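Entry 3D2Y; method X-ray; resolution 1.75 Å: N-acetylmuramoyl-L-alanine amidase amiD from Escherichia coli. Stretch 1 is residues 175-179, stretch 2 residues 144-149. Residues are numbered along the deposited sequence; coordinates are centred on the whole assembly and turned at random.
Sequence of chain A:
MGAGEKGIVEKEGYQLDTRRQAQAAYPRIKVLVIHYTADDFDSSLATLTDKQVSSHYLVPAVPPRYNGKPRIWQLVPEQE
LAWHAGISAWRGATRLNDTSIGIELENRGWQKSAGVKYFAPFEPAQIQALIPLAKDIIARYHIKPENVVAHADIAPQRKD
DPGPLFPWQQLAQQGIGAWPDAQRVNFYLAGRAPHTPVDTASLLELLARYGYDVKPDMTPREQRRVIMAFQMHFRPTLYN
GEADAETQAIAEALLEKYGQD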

# COMPACT_ATOMS: atom_id res chain seq x y z
N GLY A 175 7.00 7.92 -10.21
CA GLY A 175 5.56 8.05 -10.49
C GLY A 175 4.71 6.98 -9.84
O GLY A 175 3.56 6.76 -10.23
N ILE A 176 5.29 6.30 -8.85
CA ILE A 176 4.60 5.24 -8.10
C ILE A 176 4.30 5.65 -6.65
O ILE A 176 5.16 5.60 -5.78
CB ILE A 176 5.38 3.93 -8.08
CG1 ILE A 176 5.75 3.51 -9.52
CG2 ILE A 176 4.58 2.82 -7.30
CD1 ILE A 176 6.81 2.39 -9.59
N GLY A 177 3.03 5.95 -6.41
CA GLY A 177 2.55 6.32 -5.07
C GLY A 177 2.62 7.80 -4.73
O GLY A 177 3.23 8.62 -5.45
N ALA A 178 2.00 8.12 -3.60
CA ALA A 178 1.78 9.50 -3.10
C ALA A 178 2.99 10.02 -2.33
O ALA A 178 3.66 9.30 -1.58
CB ALA A 178 0.55 9.51 -2.17
N TRP A 179 3.31 11.28 -2.54
CA TRP A 179 4.33 11.94 -1.68
C TRP A 179 3.99 13.42 -1.64
O TRP A 179 3.62 13.96 -2.69
CB TRP A 179 5.74 11.69 -2.21
CG TRP A 179 6.80 11.91 -1.18
CD1 TRP A 179 7.59 13.04 -1.03
CD2 TRP A 179 7.18 11.02 -0.12
NE1 TRP A 179 8.46 12.87 0.04
CE2 TRP A 179 8.20 11.66 0.63
CE3 TRP A 179 6.74 9.74 0.28
CZ2 TRP A 179 8.83 11.04 1.74
CZ3 TRP A 179 7.34 9.15 1.40
CH2 TRP A 179 8.36 9.81 2.11
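Stretch 2 144-149: KPENVV

Stretch 2 folds over the middle of stretch 1 as a tight turn running into a strand. Lys 144 enters in an extended conformation, Pro 145 and Glu 146 form a short 3-10 segment, and Val 148 and Val 149 begin a strand that continues later in the chain. The turn is held by its own backbone: Asn 147 N donates to Lys 144 O at 3.0 Å, and Val 148 N to Pro 145 O at 3.1 Å. A proline fits here, since its phi of -53° matches the 3-10 conformation. Stretch 1 is irregular throughout, and the contact buries 214 Å², counting both sides.

Its centre is Gly 177, whose CA lies 4.1 Å from Pro 145 CA. At Gly 177 the two backbones come close: Gly 177 CA stands 3.4 Å from Pro 145 O in a CA-H...O contact, with an angle of 152° at the hydrogen, and 3.8 Å from Val 148 CB. A CB here would lie 3.7 Å from Val 148 CB, which is no clash; the demand for glycine is local, since at phi 89° and psi 170° that atom would be jammed against the carbonyl oxygen of Ile 176.

Val 148 points its CA-to-CB bond toward stretch 1. Its compact, branched side chain packs against Gly 177 and also meets Ile 176, with Val 148 CG1 4.1 Å from Ile 176 CG2, so two buried apolar residues adjoin the glycine.

Beyond Gly 177, the small methyl group of Ala 178 lies against the turn, Ala 178 CB being 3.9 Å from Glu 146 CA. A water joins the two backbones, accepting from Ala 178 N at 2.8 Å and donating to Val 148 O at 2.8 Å and to Pro 145 O at 3.3 Å.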

# COMPACT_ATOMS: atom_id res chain seq x y z
N LYS A 144 -4.80 5.59 -8.69
CA LYS A 144 -4.41 6.95 -8.27
C LYS A 144 -3.26 6.80 -7.30
O LYS A 144 -3.20 5.77 -6.64
CB LYS A 144 -5.56 7.65 -7.55
CG LYS A 144 -6.67 8.04 -8.51
CD LYS A 144 -7.75 8.85 -7.84
CE LYS A 144 -8.72 7.95 -7.07
NZ LYS A 144 -10.12 8.52 -7.07
N PRO A 145 -2.33 7.81 -7.26
CA PRO A 145 -1.13 7.65 -6.43
C PRO A 145 -1.44 7.27 -4.96
O PRO A 145 -0.75 6.43 -4.38
CB PRO A 145 -0.44 9.01 -6.55
CG PRO A 145 -0.90 9.57 -7.87
CD PRO A 145 -2.34 9.10 -7.98
N GLU A 146 -2.42 7.92 -4.35
CA GLU A 146 -2.75 7.66 -2.92
C GLU A 146 -3.25 6.23 -2.65
O GLU A 146 -3.33 5.80 -1.50
CB GLU A 146 -3.72 8.70 -2.35
CG GLU A 146 -5.11 8.59 -2.90
CD GLU A 146 -5.36 9.36 -4.20
OE1 GLU A 146 -4.42 9.77 -4.91
OE2 GLU A 146 -6.54 9.53 -4.54
N ASN A 147 -3.56 5.49 -3.71
CA ASN A 147 -4.03 4.12 -3.56
C ASN A 147 -2.94 3.07 -3.81
O ASN A 147 -3.21 1.88 -3.98
CB ASN A 147 -5.30 3.95 -4.41
CG ASN A 147 -6.46 4.76 -3.86
OD1 ASN A 147 -6.61 4.88 -2.66
ND2 ASN A 147 -7.28 5.31 -4.74
N VAL A 148 -1.68 3.51 -3.81
CA VAL A 148 -0.55 2.58 -3.69
C VAL A 148 -0.14 2.57 -2.20
O VAL A 148 0.35 3.57 -1.68
CB VAL A 148 0.66 3.02 -4.59
CG1 VAL A 148 1.72 1.94 -4.56
CG2 VAL A 148 0.17 3.31 -6.02
N VAL A 149 -0.39 1.48 -1.49
CA VAL A 149 -0.37 1.54 -0.02
C VAL A 149 0.40 0.39 0.54
O VAL A 149 0.66 -0.64 -0.15
CB VAL A 149 -1.81 1.49 0.60
CG1 VAL A 149 -2.62 2.77 0.24
CG2 VAL A 149 -2.57 0.17 0.13
O HOH W 1 1.07 6.23 -1.69